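Local coordinates for polyisoprenyl-teichoic acid--peptidoglycan teichoic acid transferase TagV (Bacillus subtilis, PDB 6UF3), which belongs to the LytR-CpsA-Psr family of bacterial proteins and folds around a mixed beta-sheet flanked by helices on both faces, at residues T76-T79 against V80-F83; F158-N161 against D162-Q166; T244-E247 against K248-T252. All blocks are in the same frame, centred on the assembly; numbering follows the deposited sequence.

Contact 1 of 3, residues T76-T79 against V80-F83; sequences TVET and VENF
Val77 and Glu81, four residues apart on helix 72-84, make the main side-chain contact of this helical turn. Van der Waals packing starts where CG1 of Val77 meets the carboxylate carbon CD of Glu81, 4.0 Å away. Glu81 reaches it by leaving beside its own backbone N (chi1 -75°) and then running straight back toward the preceding turn, where its CG rests 3.3 Å from the carbonyl oxygen of Val77. On the side of the helix facing the sheet, CG2 of Val80 sits 3.3 Å from O of Thr76, and both residues pack against Leu9 of strand 6-13.

The backbone bonds are those of a regular alpha-helix. Val80, Glu81, Asn82 and Phe83 donate their N-H groups to O of Thr76, Val77, Glu78 and Thr79 in turn, and the last bond, N of Phe83 to O of Thr79, measures 3.0 Å. The hydroxyl of Thr79, set beside its own backbone N, has its hydrogen-bond partners in Glu75 O and Ala54 N.

Charge enters through the two glutamates. OE1 of Glu81 lies 4.0 Å from CG of Glu78, so it meets the aliphatic stem of that residue. The carboxylates themselves are separated by 5.7 Å between Glu78 OE2 and Glu81 OE1, with their planes 72° apart. The other oxygen of Glu81, OE2, accepts a hydrogen bond from Ile88 N. Like charges on adjacent turns would probably disfavour each other mildly, and the bond to the Ile88 backbone may offset part of that cost for Glu81.

Contact 2 of 3, residues F158-N161 against D162-Q166; sequences FGRN and DRQKQ
Arg163 folds its guanidinium group back over the peptide of Gly159, a local contact between successive turns at the start of helix 158-177. O of Gly159 lies over the centre of the guanidinium, 3.5 Å above its plane, while NH2 of Arg163 comes within 3.5 Å of the carbonyl carbon of Gly159. The chain runs straight to CD, then turns at chi3 (-103°) and again at chi4, which brings the flat group over the peptide. The same Gly159 oxygen accepts the backbone N-H of Arg163, so it bonds to the main chain and lies against the guanidinium face of one and the same residue.

Arg160 crosses Arg163 at a slant, its CG 3.8 Å from NH1 of Arg163. The two guanidinium planes are 65° apart, and Arg160 NE stays 5.4 Å from Arg163 NH1. Backbone carbonyls receive both groups: NH1 of Arg163 donates to O of Tyr146 and O of Met149, and NH1 of Arg160 to O of Arg148. These acceptors probably ease the proximity of two positive charges.

On another side of the helix, Gln164 lays its chain along the carbonyl of Arg160, with CG 3.2 Å from that oxygen. Its OE1 is 4.0 Å from ND2 of Asn161, the amide planes standing 43° apart. The two amides find partners in different places, ND2 of Asn161 with Asp157 O and OE1 of Gln164 weakly with Ser27 OG.

The first turns thus lie between two neighbours: the arginines bind carbonyls at the C-terminal end of helix 140-148 and just past it, and Lys165 packs on Met42 and Ser44 of strand 39-44.

Contact 3 of 3, residues T244-E247 against K248-T252; sequences TNLE and KVRKT
The carbonyl oxygen of Thr244 accepts the backbone N-H of Lys248, one of the regular i to i+4 bonds of alpha-helix 243-257. Its hydroxyl is engaged with Asp242 OD1, which also takes the N-H of Asn245 and so ties the first turn together. Asn245 follows with its carbonyl bonded to N of Val249, while its side-chain OD1 touches CG2 of Val249 at 3.7 Å and accepts a hydrogen bond from Thr225 N. Val249 packs beyond this on Leu43 of strand 39-44.

Leu246 carries the apolar half of the contact. It leaves opposite its backbone N (chi1 178°) and lays CD2 over one face of the Arg250 guanidinium, 3.6 Å above the plane and offset toward the rim. NE of Arg250 meanwhile donates to Phe83 O, helping to fix the group.

Glu247 approaches the same guanidinium at its edge. Its chain bends at chi2 (-50°), which brings OE2 to within 2.6 Å of NH1 of Arg250 in a salt bridge. The hydrogen bond within it is weak, and the carboxylate plane is turned 75° from the guanidinium plane. OE1 remains 4.5 Å from NZ of Lys251, beyond salt-bridge range. Further along, Lys248 O accepts hydrogen bonds from both N and OG1 of Thr252, which reach it from opposite faces of its plane, the hydroxyl at 2.8 Å.

The three contacts follow one another along the chain, on helices 72-84, 158-177 and 243-257. Contacts 1 and 3 have centres 15 Å apart and meet directly, through the end of 80-83 and the turns of 244-252, with Phe83 CE1 3.6 Å from Leu246 CD2. Contact 2 stands apart, its centre 21 Å from each of the others and its nearest atoms about 10 Å from contact 1 and 11 Å from contact 3. Contacts 2 and 3 touch strand 39-44 of the central mixed sheet from opposite faces, through Lys165 and Val249. The last helix thus bridges the sheet and helix 72-84, while helix 158-177 covers the other face.

Contact 1 of 3, residues T76-T79 against V80-F83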
loop_
_atom_site.group_PDB
_atom_site.type_symbol
_atom_site.label_atom_id
_atom_site.label_comp_id
_atom_site.label_asym_id
_atom_site.label_seq_id
_atom_site.Cartn_x
_atom_site.Cartn_y
_atom_site.Cartn_z
ATOM N N THR A 76 3.566 -12.981 -1.239
ATOM C CA THR A 76 3.903 -11.561 -1.144
ATOM C C THR A 76 4.171 -11.150 0.301
ATOM O O THR A 76 5.153 -10.454 0.587
ATOM C CB THR A 76 2.777 -10.701 -1.726
ATOM O OG1 THR A 76 2.641 -10.990 -3.116
ATOM C CG2 THR A 76 3.121 -9.236 -1.588
ATOM N N VAL A 77 3.298 -11.566 1.226
ATOM C CA VAL A 77 3.474 -11.232 2.638
ATOM C C VAL A 77 4.820 -11.729 3.139
ATOM O O VAL A 77 5.573 -10.990 3.783
ATOM C CB VAL A 77 2.324 -11.798 3.485
ATOM C CG1 VAL A 77 2.687 -11.710 4.971
ATOM C CG2 VAL A 77 1.022 -11.017 3.212
ATOM N N GLU A 78 5.151 -12.983 2.845
ATOM C CA GLU A 78 6.403 -13.528 3.358
ATOM C C GLU A 78 7.612 -12.876 2.697
ATOM O O GLU A 78 8.652 -12.684 3.340
ATOM C CB GLU A 78 6.432 -15.041 3.153
ATOM C CG GLU A 78 7.225 -15.768 4.209
ATOM C CD GLU A 78 7.446 -17.238 3.873
ATOM O OE1 GLU A 78 6.951 -17.697 2.823
ATOM O OE2 GLU A 78 8.120 -17.927 4.664
ATOM N N THR A 79 7.506 -12.539 1.410
ATOM C CA THR A 79 8.608 -11.862 0.742
ATOM C C THR A 79 8.845 -10.474 1.337
ATOM O O THR A 79 9.997 -10.073 1.546
ATOM C CB THR A 79 8.339 -11.784 -0.764
ATOM O OG1 THR A 79 8.261 -13.116 -1.288
ATOM C CG2 THR A 79 9.471 -11.035 -1.482
ATOM N N VAL A 80 7.766 -9.756 1.665
ATOM C CA VAL A 80 7.905 -8.453 2.314
ATOM C C VAL A 80 8.463 -8.607 3.723
ATOM O O VAL A 80 9.320 -7.820 4.153
ATOM C CB VAL A 80 6.550 -7.719 2.302
ATOM C CG1 VAL A 80 6.602 -6.478 3.221
ATOM C CG2 VAL A 80 6.208 -7.314 0.885
ATOM N N GLU A 81 7.988 -9.608 4.471
ATOM C CA GLU A 81 8.549 -9.882 5.797
ATOM C C GLU A 81 10.062 -10.089 5.728
ATOM O O GLU A 81 10.821 -9.544 6.540
ATOM C CB GLU A 81 7.873 -11.109 6.417
ATOM C CG GLU A 81 6.460 -10.823 6.935
ATOM C CD GLU A 81 5.781 -12.036 7.540
ATOM O OE1 GLU A 81 5.993 -13.175 7.052
ATOM O OE2 GLU A 81 5.022 -11.865 8.519
ATOM N N ASN A 82 10.517 -10.896 4.775
ATOM C CA ASN A 82 11.947 -11.160 4.655
ATOM C C ASN A 82 12.713 -9.905 4.249
ATOM O O ASN A 82 13.828 -9.661 4.735
ATOM C CB ASN A 82 12.176 -12.270 3.634
ATOM C CG ASN A 82 11.746 -13.630 4.145
ATOM O OD1 ASN A 82 11.341 -13.769 5.300
ATOM N ND2 ASN A 82 11.845 -14.649 3.289
ATOM N N PHE A 83 12.137 -9.112 3.348
ATOM C CA PHE A 83 12.799 -7.908 2.864
ATOM C C PHE A 83 12.949 -6.866 3.968
ATOM O O PHE A 83 14.020 -6.253 4.110
ATOM C CB PHE A 83 12.008 -7.340 1.686
ATOM C CG PHE A 83 12.617 -6.117 1.080
ATOM C CD1 PHE A 83 13.862 -6.165 0.486
ATOM C CD2 PHE A 83 11.930 -4.913 1.091
ATOM C CE1 PHE A 83 14.418 -5.033 -0.078
ATOM C CE2 PHE A 83 12.483 -3.783 0.528
ATOM C CZ PHE A 83 13.729 -3.844 -0.052
#

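Contact 2 of 3, residues F158-N161 against D162-Q166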
loop_
_atom_site.group_PDB
_atom_site.type_symbol
_atom_site.label_atom_id
_atom_site.label_comp_id
_atom_site.label_asym_id
_atom_site.label_seq_id
_atom_site.Cartn_x
_atom_site.Cartn_y
_atom_site.Cartn_z
ATOM N N PHE A 158 7.916 5.579 -9.701
ATOM C CA PHE A 158 8.038 6.441 -8.528
ATOM C C PHE A 158 6.833 7.362 -8.373
ATOM O O PHE A 158 6.275 7.480 -7.276
ATOM C CB PHE A 158 9.323 7.263 -8.586
ATOM C CG PHE A 158 9.581 8.049 -7.330
ATOM C CD1 PHE A 158 10.120 7.435 -6.211
ATOM C CD2 PHE A 158 9.259 9.398 -7.258
ATOM C CE1 PHE A 158 10.352 8.153 -5.050
ATOM C CE2 PHE A 158 9.489 10.122 -6.100
ATOM C CZ PHE A 158 10.036 9.499 -4.995
ATOM N N GLY A 159 6.429 8.035 -9.452
ATOM C CA GLY A 159 5.260 8.901 -9.373
ATOM C C GLY A 159 3.992 8.139 -9.038
ATOM O O GLY A 159 3.139 8.624 -8.286
ATOM N N ARG A 160 3.851 6.932 -9.595
ATOM C CA ARG A 160 2.745 6.051 -9.234
ATOM C C ARG A 160 2.734 5.768 -7.738
ATOM O O ARG A 160 1.688 5.848 -7.092
ATOM C CB ARG A 160 2.846 4.739 -10.015
ATOM C CG ARG A 160 1.954 4.640 -11.231
ATOM C CD ARG A 160 2.190 3.314 -11.948
ATOM N NE ARG A 160 1.175 3.031 -12.957
ATOM C CZ ARG A 160 1.205 1.981 -13.774
ATOM N NH1 ARG A 160 0.237 1.800 -14.664
ATOM N NH2 ARG A 160 2.206 1.113 -13.701
ATOM N N ASN A 161 3.895 5.417 -7.173
ATOM C CA ASN A 161 3.963 5.139 -5.740
ATOM C C ASN A 161 3.607 6.375 -4.927
ATOM O O ASN A 161 2.956 6.274 -3.878
ATOM C CB ASN A 161 5.359 4.642 -5.366
ATOM C CG ASN A 161 5.506 3.147 -5.541
ATOM O OD1 ASN A 161 5.788 2.423 -4.589
ATOM N ND2 ASN A 161 5.301 2.674 -6.762
ATOM N N ASP A 162 4.024 7.550 -5.402
ATOM C CA ASP A 162 3.684 8.784 -4.705
ATOM C C ASP A 162 2.176 8.981 -4.661
ATOM O O ASP A 162 1.605 9.257 -3.601
ATOM C CB ASP A 162 4.365 9.973 -5.378
ATOM C CG ASP A 162 4.404 11.194 -4.491
ATOM O OD1 ASP A 162 3.331 11.777 -4.230
ATOM O OD2 ASP A 162 5.508 11.568 -4.049
ATOM N N ARG A 163 1.512 8.827 -5.809
ATOM C CA ARG A 163 0.060 8.996 -5.850
ATOM C C ARG A 163 -0.671 7.920 -5.049
ATOM O O ARG A 163 -1.710 8.203 -4.437
ATOM C CB ARG A 163 -0.423 9.020 -7.302
ATOM C CG ARG A 163 -0.111 10.331 -8.014
ATOM C CD ARG A 163 -0.520 10.302 -9.476
ATOM N NE ARG A 163 0.629 10.116 -10.357
ATOM C CZ ARG A 163 0.891 8.994 -11.025
ATOM N NH1 ARG A 163 0.082 7.945 -10.918
ATOM N NH2 ARG A 163 1.962 8.921 -11.804
ATOM N N GLN A 164 -0.152 6.689 -5.036
ATOM C CA GLN A 164 -0.747 5.648 -4.203
ATOM C C GLN A 164 -0.668 6.016 -2.724
ATOM O O GLN A 164 -1.645 5.855 -1.978
ATOM C CB GLN A 164 -0.054 4.305 -4.467
ATOM C CG GLN A 164 -0.364 3.718 -5.835
ATOM C CD GLN A 164 0.690 2.730 -6.312
ATOM O OE1 GLN A 164 1.516 2.250 -5.534
ATOM N NE2 GLN A 164 0.677 2.441 -7.604
ATOM N N LYS A 165 0.491 6.504 -2.275
ATOM C CA LYS A 165 0.589 6.906 -0.878
ATOM C C LYS A 165 -0.326 8.087 -0.595
ATOM O O LYS A 165 -0.906 8.180 0.489
ATOM C CB LYS A 165 2.037 7.225 -0.517
ATOM C CG LYS A 165 2.859 5.967 -0.215
ATOM C CD LYS A 165 4.254 6.311 0.283
ATOM C CE LYS A 165 5.125 6.836 -0.854
ATOM N NZ LYS A 165 6.488 7.240 -0.387
ATOM N N GLN A 166 -0.473 8.994 -1.564
ATOM C CA GLN A 166 -1.424 10.101 -1.411
ATOM C C GLN A 166 -2.847 9.599 -1.178
ATOM O O GLN A 166 -3.583 10.131 -0.330
ATOM C CB GLN A 166 -1.380 10.980 -2.658
ATOM C CG GLN A 166 -1.204 12.448 -2.410
ATOM C CD GLN A 166 -1.156 13.232 -3.704
ATOM O OE1 GLN A 166 -1.042 12.656 -4.788
ATOM N NE2 GLN A 166 -1.254 14.547 -3.600
#

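Contact 3 of 3, residues T244-E247 against K248-T252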
loop_
_atom_site.group_PDB
_atom_site.type_symbol
_atom_site.label_atom_id
_atom_site.label_comp_id
_atom_site.label_asym_id
_atom_site.label_seq_id
_atom_site.Cartn_x
_atom_site.Cartn_y
_atom_site.Cartn_z
ATOM N N THR A 244 22.647 -0.018 2.968
ATOM C CA THR A 244 22.714 0.660 4.265
ATOM C C THR A 244 21.414 1.403 4.572
ATOM O O THR A 244 20.967 1.440 5.733
ATOM C CB THR A 244 23.915 1.604 4.335
ATOM O OG1 THR A 244 23.848 2.564 3.276
ATOM C CG2 THR A 244 25.207 0.810 4.221
ATOM N N ASN A 245 20.768 1.971 3.545
ATOM C CA ASN A 245 19.439 2.540 3.769
ATOM C C ASN A 245 18.457 1.474 4.215
ATOM O O ASN A 245 17.645 1.710 5.112
ATOM C CB ASN A 245 18.895 3.217 2.516
ATOM C CG ASN A 245 17.451 3.656 2.685
ATOM O OD1 ASN A 245 16.490 2.950 2.292
ATOM N ND2 ASN A 245 17.279 4.815 3.295
ATOM N N LEU A 246 18.491 0.300 3.576
ATOM C CA LEU A 246 17.550 -0.747 3.953
ATOM C C LEU A 246 17.785 -1.192 5.387
ATOM O O LEU A 246 16.830 -1.475 6.118
ATOM C CB LEU A 246 17.666 -1.932 2.992
ATOM C CG LEU A 246 16.773 -3.141 3.276
ATOM C CD1 LEU A 246 15.298 -2.759 3.247
ATOM C CD2 LEU A 246 17.052 -4.280 2.285
ATOM N N GLU A 247 19.049 -1.235 5.822
ATOM C CA GLU A 247 19.314 -1.603 7.208
ATOM C C GLU A 247 18.729 -0.569 8.162
ATOM O O GLU A 247 18.178 -0.925 9.213
ATOM C CB GLU A 247 20.819 -1.777 7.446
ATOM C CG GLU A 247 21.364 -3.129 6.989
ATOM C CD GLU A 247 20.546 -4.313 7.502
ATOM O OE1 GLU A 247 20.145 -4.309 8.686
ATOM O OE2 GLU A 247 20.301 -5.252 6.717
ATOM N N LYS A 248 18.818 0.722 7.802
ATOM C CA LYS A 248 18.210 1.748 8.653
ATOM C C LYS A 248 16.681 1.654 8.658
ATOM O O LYS A 248 16.046 1.815 9.708
ATOM C CB LYS A 248 18.672 3.143 8.210
ATOM C CG LYS A 248 18.132 4.298 9.059
ATOM C CD LYS A 248 18.631 4.207 10.479
ATOM C CE LYS A 248 18.325 5.478 11.268
ATOM N NZ LYS A 248 18.805 5.331 12.661
ATOM N N VAL A 249 16.070 1.431 7.496
ATOM C CA VAL A 249 14.615 1.269 7.441
ATOM C C VAL A 249 14.188 0.098 8.315
ATOM O O VAL A 249 13.217 0.188 9.078
ATOM C CB VAL A 249 14.139 1.079 5.989
ATOM C CG1 VAL A 249 12.683 0.582 5.966
ATOM C CG2 VAL A 249 14.261 2.359 5.208
ATOM N N ARG A 250 14.891 -1.035 8.181
ATOM C CA ARG A 250 14.608 -2.204 9.006
ATOM C C ARG A 250 14.655 -1.846 10.483
ATOM O O ARG A 250 13.725 -2.156 11.234
ATOM C CB ARG A 250 15.609 -3.324 8.699
ATOM C CG ARG A 250 15.415 -3.999 7.361
ATOM C CD ARG A 250 16.537 -4.999 7.084
ATOM N NE ARG A 250 16.221 -5.814 5.918
ATOM C CZ ARG A 250 17.089 -6.638 5.342
ATOM N NH1 ARG A 250 18.332 -6.747 5.815
ATOM N NH2 ARG A 250 16.718 -7.346 4.285
ATOM N N LYS A 251 15.738 -1.192 10.920
ATOM C CA LYS A 251 15.880 -0.875 12.336
ATOM C C LYS A 251 14.782 0.076 12.794
ATOM O O LYS A 251 14.266 -0.050 13.911
ATOM C CB LYS A 251 17.258 -0.267 12.609
ATOM C CG LYS A 251 18.322 -1.294 12.977
ATOM C CD LYS A 251 19.540 -0.634 13.598
ATOM C CE LYS A 251 20.469 -0.077 12.532
ATOM N NZ LYS A 251 21.164 -1.154 11.775
ATOM N N THR A 252 14.403 1.021 11.938
ATOM C CA THR A 252 13.371 1.989 12.301
ATOM C C THR A 252 12.018 1.316 12.485
ATOM O O THR A 252 11.309 1.574 13.469
ATOM C CB THR A 252 13.296 3.076 11.231
ATOM O OG1 THR A 252 14.572 3.725 11.148
ATOM C CG2 THR A 252 12.228 4.115 11.585
#